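Local structure of tumour necrosis factor receptor (Ectromelia virus, 3ON9) at residues A[84-89]-A[112-117]; A[98-103]-A[142-147]; A[124-129]-A[147-152]. The protein probably blunts host immune defence by binding TNF and chemokines outside the cell, the piece present here being its chemokine-sequestering SECRET domain. All blocks are in the same frame, centred on the assembly; numbering follows the deposited sequence.

Interaction 1 of 3, residues A[84-89]-A[112-117]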
loop_
_atom_site.group_PDB
_atom_site.type_symbol
_atom_site.label_atom_id
_atom_site.label_comp_id
_atom_site.label_asym_id
_atom_site.label_seq_id
_atom_site.Cartn_x
_atom_site.Cartn_y
_atom_site.Cartn_z
ATOM N N ASN A 84 -2.169 8.551 -0.958
ATOM C CA ASN A 84 -2.886 8.201 -2.182
ATOM C C ASN A 84 -2.213 7.017 -2.833
ATOM O O ASN A 84 -0.988 6.937 -2.895
ATOM C CB ASN A 84 -2.926 9.364 -3.183
ATOM C CG ASN A 84 -3.729 10.550 -2.679
ATOM O OD1 ASN A 84 -4.693 10.391 -1.913
ATOM N ND2 ASN A 84 -3.348 11.748 -3.121
ATOM N N LEU A 85 -3.016 6.101 -3.345
ATOM C CA LEU A 85 -2.492 4.891 -3.939
ATOM C C LEU A 85 -3.294 4.597 -5.187
ATOM O O LEU A 85 -4.517 4.627 -5.153
ATOM C CB LEU A 85 -2.683 3.740 -2.952
ATOM C CG LEU A 85 -1.939 2.446 -3.214
ATOM C CD1 LEU A 85 -0.418 2.673 -3.102
ATOM C CD2 LEU A 85 -2.402 1.380 -2.224
ATOM N N GLU A 86 -2.605 4.326 -6.287
ATOM C CA GLU A 86 -3.265 3.963 -7.530
ATOM C C GLU A 86 -2.668 2.673 -8.054
ATOM O O GLU A 86 -1.444 2.518 -8.104
ATOM C CB GLU A 86 -3.083 5.076 -8.572
ATOM C CG GLU A 86 -3.609 4.713 -9.960
ATOM C CD GLU A 86 -2.963 5.544 -11.068
ATOM O OE1 GLU A 86 -3.605 6.520 -11.521
ATOM O OE2 GLU A 86 -1.814 5.237 -11.472
ATOM N N ILE A 87 -3.539 1.730 -8.412
ATOM C CA ILE A 87 -3.118 0.500 -9.064
ATOM C C ILE A 87 -3.535 0.590 -10.533
ATOM O O ILE A 87 -4.733 0.653 -10.847
ATOM C CB ILE A 87 -3.743 -0.747 -8.385
ATOM C CG1 ILE A 87 -3.287 -0.861 -6.918
ATOM C CG2 ILE A 87 -3.373 -2.026 -9.154
ATOM C CD1 ILE A 87 -4.060 -0.002 -5.922
ATOM N N LYS A 88 -2.549 0.605 -11.426
ATOM C CA LYS A 88 -2.793 0.826 -12.855
ATOM C C LYS A 88 -2.520 -0.424 -13.682
ATOM O O LYS A 88 -1.379 -0.887 -13.759
ATOM C CB LYS A 88 -1.939 1.998 -13.362
ATOM C CG LYS A 88 -1.845 2.130 -14.889
ATOM C CD LYS A 88 -3.210 2.408 -15.513
ATOM C CE LYS A 88 -3.086 3.021 -16.910
ATOM N NZ LYS A 88 -2.264 2.180 -17.842
ATOM N N CYS A 89 -3.583 -0.972 -14.280
ATOM C CA CYS A 89 -3.482 -2.111 -15.190
ATOM C C CYS A 89 -2.977 -1.651 -16.540
ATOM O O CYS A 89 -3.284 -0.549 -16.967
ATOM C CB CYS A 89 -4.854 -2.752 -15.426
ATOM S SG CYS A 89 -5.600 -3.549 -13.967
ATOM N N THR A 112 -6.831 7.748 -0.095
ATOM C CA THR A 112 -7.632 7.366 -1.255
ATOM C C THR A 112 -6.923 6.252 -1.985
ATOM O O THR A 112 -5.689 6.243 -2.091
ATOM C CB THR A 112 -7.879 8.522 -2.239
ATOM O OG1 THR A 112 -6.695 8.771 -3.015
ATOM C CG2 THR A 112 -8.311 9.772 -1.492
ATOM N N VAL A 113 -7.712 5.303 -2.469
ATOM C CA VAL A 113 -7.205 4.167 -3.209
ATOM C C VAL A 113 -7.997 4.071 -4.494
ATOM O O VAL A 113 -9.234 4.059 -4.476
ATOM C CB VAL A 113 -7.359 2.865 -2.414
ATOM C CG1 VAL A 113 -6.998 1.668 -3.291
ATOM C CG2 VAL A 113 -6.499 2.920 -1.144
ATOM N N THR A 114 -7.280 4.027 -5.608
ATOM C CA THR A 114 -7.874 4.044 -6.939
ATOM C C THR A 114 -7.364 2.858 -7.740
ATOM O O THR A 114 -6.215 2.464 -7.576
ATOM C CB THR A 114 -7.473 5.329 -7.683
ATOM O OG1 THR A 114 -8.113 6.453 -7.071
ATOM C CG2 THR A 114 -7.867 5.255 -9.157
ATOM N N VAL A 115 -8.204 2.308 -8.608
ATOM C CA VAL A 115 -7.769 1.253 -9.522
ATOM C C VAL A 115 -8.156 1.655 -10.948
ATOM O O VAL A 115 -9.215 2.258 -11.161
ATOM C CB VAL A 115 -8.363 -0.127 -9.143
ATOM C CG1 VAL A 115 -9.899 -0.072 -9.084
ATOM C CG2 VAL A 115 -7.889 -1.195 -10.101
ATOM N N VAL A 116 -7.285 1.351 -11.910
ATOM C CA VAL A 116 -7.507 1.701 -13.310
ATOM C C VAL A 116 -7.450 0.420 -14.145
ATOM O O VAL A 116 -6.388 -0.177 -14.330
ATOM C CB VAL A 116 -6.473 2.748 -13.825
ATOM C CG1 VAL A 116 -6.896 3.272 -15.191
ATOM C CG2 VAL A 116 -6.323 3.923 -12.832
ATOM N N GLY A 117 -8.611 -0.019 -14.622
ATOM C CA GLY A 117 -8.703 -1.270 -15.350
ATOM C C GLY A 117 -9.264 -2.414 -14.516
ATOM O O GLY A 117 -9.421 -2.301 -13.303
HETATM O O HOH W 1 -5.722 6.951 -5.134
#
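The carboxylate of E86 is the flat group in this pairing of parallel strands: V116 CG2 lies over one face, 4.1 Å from E86 CD. N84, E86, K88, T112, T114 and V116 line one face of the sheet, the more exposed one, while L85, I87, V113 and V115 lie on the buried one. On the outer face V116 fits between two charged side chains. K88 bends at chi2 (63°), which places CD 3.7 Å from V116 CB, and E86 closes in on CG2; K88 NZ then bonds back to C89 O.

The backbone follows the parallel pattern. L85, I87 and C89 give their N-H groups to the carbonyls of T112, T114 and V116, and T114 and V116 donate to L85 O and I87 O; I87 N to T114 O, at 2.9 Å, is bent little (166° at the hydrogen). L85 O is gripped twice, by T114 N at 2.9 Å and by a water that also bonds T112 OG1, at 3.0 Å. On the buried face I87 CD1 rests 4.3 Å from V113 CG1. At the far end G117, with a positive phi of 102°, passes beside the sulfur of C89, its C lying 3.9 Å from C89 SG.

Here the strands are inner members of the six-stranded sheet of the β-sandwich. The other backbone edge of E86 and K88 bonds to T41 and T39 of strand 38-45, and C89 is disulfide-bonded to C119. The buried face packs on strands 8-16 and 122-130 of the second sheet.

Interaction 2 of 3, residues A[98-103]-A[142-147]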
loop_
_atom_site.group_PDB
_atom_site.type_symbol
_atom_site.label_atom_id
_atom_site.label_comp_id
_atom_site.label_asym_id
_atom_site.label_seq_id
_atom_site.Cartn_x
_atom_site.Cartn_y
_atom_site.Cartn_z
ATOM N N LEU A 98 -11.922 2.923 -4.661
ATOM C CA LEU A 98 -12.294 1.870 -3.722
ATOM C C LEU A 98 -12.726 2.498 -2.406
ATOM O O LEU A 98 -12.214 3.545 -1.999
ATOM C CB LEU A 98 -11.124 0.911 -3.476
ATOM C CG LEU A 98 -10.571 0.233 -4.736
ATOM C CD1 LEU A 98 -9.621 -0.882 -4.344
ATOM C CD2 LEU A 98 -11.696 -0.297 -5.614
ATOM N N THR A 99 -13.686 1.851 -1.748
ATOM C CA THR A 99 -14.220 2.339 -0.489
ATOM C C THR A 99 -13.725 1.442 0.624
ATOM O O THR A 99 -13.797 0.217 0.506
ATOM C CB THR A 99 -15.758 2.327 -0.525
ATOM O OG1 THR A 99 -16.206 3.256 -1.516
ATOM C CG2 THR A 99 -16.342 2.720 0.820
ATOM N N PRO A 100 -13.218 2.043 1.713
ATOM C CA PRO A 100 -12.667 1.244 2.813
ATOM C C PRO A 100 -13.772 0.553 3.598
ATOM O O PRO A 100 -14.940 0.939 3.510
ATOM C CB PRO A 100 -11.978 2.281 3.716
ATOM C CG PRO A 100 -12.288 3.598 3.169
ATOM C CD PRO A 100 -13.206 3.485 1.998
ATOM N N THR A 101 -13.409 -0.459 4.371
ATOM C CA THR A 101 -14.429 -1.195 5.102
ATOM C C THR A 101 -14.809 -0.543 6.432
ATOM O O THR A 101 -15.774 -0.951 7.062
ATOM C CB THR A 101 -14.009 -2.650 5.340
ATOM O OG1 THR A 101 -12.836 -2.671 6.156
ATOM C CG2 THR A 101 -13.750 -3.362 4.015
ATOM N N THR A 102 -14.045 0.457 6.870
ATOM C CA THR A 102 -14.391 1.225 8.068
ATOM C C THR A 102 -14.056 2.687 7.840
ATOM O O THR A 102 -13.250 2.997 6.972
ATOM C CB THR A 102 -13.613 0.748 9.300
ATOM O OG1 THR A 102 -12.206 0.941 9.089
ATOM C CG2 THR A 102 -13.881 -0.732 9.567
ATOM N N LYS A 103 -14.654 3.580 8.624
ATOM C CA LYS A 103 -14.302 5.000 8.510
ATOM C C LYS A 103 -14.089 5.708 9.844
ATOM O O LYS A 103 -13.904 6.929 9.886
ATOM C CB LYS A 103 -15.324 5.759 7.659
ATOM C CG LYS A 103 -16.761 5.725 8.157
ATOM C CD LYS A 103 -17.555 6.732 7.340
ATOM C CE LYS A 103 -18.969 6.913 7.845
ATOM N NZ LYS A 103 -19.635 7.973 7.045
ATOM N N VAL A 142 -6.790 0.733 7.620
ATOM C CA VAL A 142 -7.736 1.106 6.572
ATOM C C VAL A 142 -7.710 0.014 5.505
ATOM O O VAL A 142 -6.693 -0.168 4.825
ATOM C CB VAL A 142 -7.393 2.468 5.938
ATOM C CG1 VAL A 142 -8.535 2.925 5.046
ATOM C CG2 VAL A 142 -7.108 3.519 7.017
ATOM N N ALA A 143 -8.804 -0.733 5.377
ATOM C CA ALA A 143 -8.819 -1.920 4.514
ATOM C C ALA A 143 -9.751 -1.778 3.320
ATOM O O ALA A 143 -10.844 -1.225 3.439
ATOM C CB ALA A 143 -9.168 -3.182 5.325
ATOM N N TYR A 144 -9.292 -2.250 2.160
ATOM C CA TYR A 144 -10.084 -2.221 0.937
ATOM C C TYR A 144 -10.033 -3.595 0.281
ATOM O O TYR A 144 -8.981 -4.237 0.262
ATOM C CB TYR A 144 -9.516 -1.215 -0.066
ATOM C CG TYR A 144 -9.281 0.191 0.447
ATOM C CD1 TYR A 144 -10.110 1.227 0.064
ATOM C CD2 TYR A 144 -8.205 0.480 1.281
ATOM C CE1 TYR A 144 -9.897 2.521 0.518
ATOM C CE2 TYR A 144 -7.977 1.769 1.734
ATOM C CZ TYR A 144 -8.827 2.784 1.341
ATOM O OH TYR A 144 -8.624 4.072 1.778
ATOM N N HIS A 145 -11.161 -4.038 -0.269
ATOM C CA HIS A 145 -11.214 -5.319 -0.971
ATOM C C HIS A 145 -12.161 -5.250 -2.165
ATOM O O HIS A 145 -13.315 -4.848 -2.006
ATOM C CB HIS A 145 -11.725 -6.425 -0.028
ATOM C CG HIS A 145 -10.997 -6.498 1.277
ATOM N ND1 HIS A 145 -9.689 -6.927 1.377
ATOM C CD2 HIS A 145 -11.394 -6.205 2.539
ATOM C CE1 HIS A 145 -9.311 -6.884 2.640
ATOM N NE2 HIS A 145 -10.330 -6.453 3.370
ATOM N N THR A 146 -11.692 -5.646 -3.348
ATOM C CA THR A 146 -12.579 -5.697 -4.518
ATOM C C THR A 146 -13.383 -6.984 -4.612
ATOM O O THR A 146 -14.426 -7.022 -5.270
ATOM C CB THR A 146 -11.813 -5.516 -5.840
ATOM O OG1 THR A 146 -10.900 -6.609 -6.034
ATOM C CG2 THR A 146 -11.039 -4.198 -5.829
ATOM N N SER A 147 -12.892 -8.035 -3.967
ATOM C CA SER A 147 -13.527 -9.342 -4.030
ATOM C C SER A 147 -13.164 -10.122 -2.775
ATOM O O SER A 147 -12.991 -9.532 -1.705
ATOM C CB SER A 147 -13.078 -10.084 -5.289
ATOM O OG SER A 147 -13.832 -11.274 -5.502
HETATM O O HOH W 2 -13.473 -2.230 -0.079
HETATM O O HOH W 3 -11.068 -0.755 7.235
#
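P100 and T101, in the loop leaving strand 95-97, lie against A143 and Y144 of strand 140-145, so one edge of the β-sandwich is closed by a loop from the opposing sheet. The proline sits over one face of the Y144 ring in a CH-pi contact: P100 CB is 4.1 Å from the ring centroid and only 23° off the ring normal. P100 and the tyrosine point the same way, side by side, and P100 CG reaches CE1 of that ring at 3.7 Å. L98 comes to the edge instead, with its carbonyl O near the ring plane, 3.6 Å from Y144 CE1. Y144 chi1 of -52° sets CG beside the backbone N, and the ring beyond it lies against P100; it also packs on V113 and V125, in the interior between the sheets.

A single direct backbone bond joins the segments, from T101 N to A143 O at 2.8 Å. Two waters extend this join along the strand. One accepts from H145 N at 2.9 Å and lies unusually close to T99 O; the other takes the N-H of A143 and bonds the hydroxyls of T101 and T102. H145 ND1 turns to D124 and T146 OG1 to L123 N, both on the neighbouring strand. Beyond the ring, T146 uses its methyl, CG2 meeting L98 CD1 at 3.9 Å, while P100 CB touches V142 CG1 at 3.7 Å.

Interaction 3 of 3, residues A[124-129]-A[147-152]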
loop_
_atom_site.group_PDB
_atom_site.type_symbol
_atom_site.label_atom_id
_atom_site.label_comp_id
_atom_site.label_asym_id
_atom_site.label_seq_id
_atom_site.Cartn_x
_atom_site.Cartn_y
_atom_site.Cartn_z
ATOM N N ASP A 124 -6.607 -6.364 -2.729
ATOM C CA ASP A 124 -6.749 -5.968 -1.333
ATOM C C ASP A 124 -5.714 -4.890 -1.054
ATOM O O ASP A 124 -4.556 -5.020 -1.459
ATOM C CB ASP A 124 -6.469 -7.148 -0.392
ATOM C CG ASP A 124 -7.369 -8.339 -0.642
ATOM O OD1 ASP A 124 -8.588 -8.155 -0.797
ATOM O OD2 ASP A 124 -6.840 -9.464 -0.667
ATOM N N VAL A 125 -6.125 -3.842 -0.350
ATOM C CA VAL A 125 -5.205 -2.805 0.083
ATOM C C VAL A 125 -5.370 -2.579 1.581
ATOM O O VAL A 125 -6.491 -2.522 2.092
ATOM C CB VAL A 125 -5.471 -1.496 -0.671
ATOM C CG1 VAL A 125 -4.617 -0.369 -0.106
ATOM C CG2 VAL A 125 -5.175 -1.703 -2.143
ATOM N N TYR A 126 -4.249 -2.482 2.287
ATOM C CA TYR A 126 -4.260 -2.059 3.680
ATOM C C TYR A 126 -3.326 -0.881 3.862
ATOM O O TYR A 126 -2.166 -0.935 3.463
ATOM C CB TYR A 126 -3.829 -3.194 4.611
ATOM C CG TYR A 126 -4.548 -4.500 4.379
ATOM C CD1 TYR A 126 -5.746 -4.795 5.029
ATOM C CD2 TYR A 126 -4.029 -5.444 3.509
ATOM C CE1 TYR A 126 -6.401 -6.007 4.800
ATOM C CE2 TYR A 126 -4.674 -6.648 3.278
ATOM C CZ TYR A 126 -5.846 -6.924 3.922
ATOM O OH TYR A 126 -6.457 -8.142 3.672
ATOM N N ILE A 127 -3.844 0.182 4.459
ATOM C CA ILE A 127 -3.011 1.317 4.847
ATOM C C ILE A 127 -3.081 1.383 6.365
ATOM O O ILE A 127 -4.154 1.573 6.934
ATOM C CB ILE A 127 -3.528 2.616 4.236
ATOM C CG1 ILE A 127 -3.529 2.487 2.711
ATOM C CG2 ILE A 127 -2.630 3.797 4.675
ATOM C CD1 ILE A 127 -4.242 3.604 1.992
ATOM N N VAL A 128 -1.936 1.207 7.012
ATOM C CA VAL A 128 -1.900 0.982 8.453
ATOM C C VAL A 128 -1.004 2.004 9.122
ATOM O O VAL A 128 0.190 2.094 8.818
ATOM C CB VAL A 128 -1.398 -0.434 8.762
ATOM C CG1 VAL A 128 -1.382 -0.679 10.267
ATOM C CG2 VAL A 128 -2.290 -1.461 8.067
ATOM N N TYR A 129 -1.594 2.790 10.011
ATOM C CA TYR A 129 -0.856 3.780 10.767
ATOM C C TYR A 129 -0.700 3.283 12.192
ATOM O O TYR A 129 -1.691 2.908 12.845
ATOM C CB TYR A 129 -1.625 5.091 10.787
ATOM C CG TYR A 129 -2.051 5.625 9.443
ATOM C CD1 TYR A 129 -1.314 6.614 8.810
ATOM C CD2 TYR A 129 -3.208 5.155 8.808
ATOM C CE1 TYR A 129 -1.706 7.124 7.597
ATOM C CE2 TYR A 129 -3.608 5.669 7.584
ATOM C CZ TYR A 129 -2.850 6.659 6.987
ATOM O OH TYR A 129 -3.232 7.198 5.784
ATOM N N SER A 147 -12.892 -8.035 -3.967
ATOM C CA SER A 147 -13.527 -9.342 -4.030
ATOM C C SER A 147 -13.164 -10.122 -2.775
ATOM O O SER A 147 -12.991 -9.532 -1.705
ATOM C CB SER A 147 -13.078 -10.084 -5.289
ATOM O OG SER A 147 -13.832 -11.274 -5.502
ATOM N N TYR A 148 -13.064 -11.441 -2.901
ATOM C CA TYR A 148 -12.659 -12.270 -1.774
ATOM C C TYR A 148 -11.284 -11.847 -1.301
ATOM O O TYR A 148 -10.419 -11.482 -2.115
ATOM C CB TYR A 148 -12.672 -13.757 -2.141
ATOM C CG TYR A 148 -14.029 -14.255 -2.563
ATOM C CD1 TYR A 148 -15.043 -14.414 -1.631
ATOM C CD2 TYR A 148 -14.293 -14.560 -3.889
ATOM C CE1 TYR A 148 -16.300 -14.870 -2.005
ATOM C CE2 TYR A 148 -15.537 -15.023 -4.276
ATOM C CZ TYR A 148 -16.535 -15.171 -3.333
ATOM O OH TYR A 148 -17.775 -15.633 -3.725
ATOM N N ILE A 149 -11.087 -11.890 0.012
ATOM C CA ILE A 149 -9.835 -11.456 0.624
ATOM C C ILE A 149 -8.745 -12.508 0.476
ATOM O O ILE A 149 -8.916 -13.656 0.890
ATOM C CB ILE A 149 -10.051 -11.146 2.115
ATOM C CG1 ILE A 149 -11.153 -10.095 2.273
ATOM C CG2 ILE A 149 -8.745 -10.683 2.752
ATOM C CD1 ILE A 149 -11.517 -9.808 3.706
ATOM N N LEU A 150 -7.628 -12.107 -0.128
ATOM C CA LEU A 150 -6.511 -13.009 -0.400
ATOM C C LEU A 150 -5.727 -13.358 0.858
ATOM O O LEU A 150 -5.467 -12.498 1.702
ATOM C CB LEU A 150 -5.568 -12.358 -1.414
ATOM C CG LEU A 150 -6.182 -12.078 -2.780
ATOM C CD1 LEU A 150 -5.278 -11.126 -3.592
ATOM C CD2 LEU A 150 -6.472 -13.388 -3.526
ATOM N N ASN A 151 -5.346 -14.630 0.968
ATOM C CA ASN A 151 -4.415 -15.043 2.008
ATOM C C ASN A 151 -3.005 -15.053 1.433
ATOM O O ASN A 151 -2.696 -15.856 0.542
ATOM C CB ASN A 151 -4.784 -16.436 2.532
ATOM C CG ASN A 151 -3.907 -16.884 3.679
ATOM O OD1 ASN A 151 -3.056 -16.134 4.159
ATOM N ND2 ASN A 151 -4.117 -18.123 4.130
ATOM N N VAL A 152 -2.163 -14.143 1.924
ATOM C CA VAL A 152 -0.775 -14.083 1.496
ATOM C C VAL A 152 0.170 -14.367 2.653
ATOM O O VAL A 152 1.363 -14.051 2.579
ATOM C CB VAL A 152 -0.423 -12.711 0.869
ATOM C CG1 VAL A 152 -1.187 -12.505 -0.432
ATOM C CG2 VAL A 152 -0.688 -11.594 1.864
HETATM O O HOH W 4 -5.221 -9.764 1.423
HETATM O O HOH W 5 -10.101 -8.845 -3.034
#
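D124 OD2 takes two hydrogen bonds, one from L150 N at 2.8 Å and one from a water at 2.7 Å, and so holds the loop 147-152 across the start of strand 122-130 in the five-stranded antiparallel sheet of the β-sandwich. The amide meets OD2 on its syn side, 18° out of the carboxylate plane, and the bond is fairly straight at 160°. A chi1 of -58° puts D124 CG anti to the carbonyl carbon, on the side of the loop, and the carboxylate beyond it lies by the backbone of I149 and L150. L150 also crowds the same oxygen with carbon: its CB comes to 3.2 Å from D124 OD2.

The other oxygen, OD1, is met by H145 ND1 of the adjacent strand 140-145. That imidazole and the L150 amide probably favour the charged form of the buried carboxylate. A water beside OD1 takes the N-H of S147 and also lies close to Y148 O, which in turn accepts from N122 ND2.

The water on OD2 has a wider role. It donates to L150 O as well, at 2.8 Å, and accepts from Y126 OH, lying in the plane of the Y126 ring at its edge. The carboxylate, the tyrosine hydroxyl and the loop carbonyl thus share one solvent molecule. L150 goes on to touch Y16, so the loop passes from strand 140-145 over strand 122-130 to strand 8-16. I149 touches the tyrosine through CG2: the two side chains cross at about a right angle, with I149 CG2 3.5 Å from Y126 OH.

How the interactions relate
Interaction 1 comes first along the chain: strand 84-89 pairs with 112-117 and closes a loop that holds strand 95-97 and residues 98-103. Those residues open interaction 2, which therefore crosses interaction 1 and reaches forward to 142-147. Interaction 3 begins at 124-129, after interaction 1 has closed, and ends at 147-152; it crosses interaction 2, and the two share S147. Interaction 1 belongs to the six-stranded sheet, interaction 3 to the five-stranded one, and interaction 2 bridges them at an edge. V113 meets Y144, V125 and I127 between the sheets, while H145 bonds D124 where interactions 2 and 3 join.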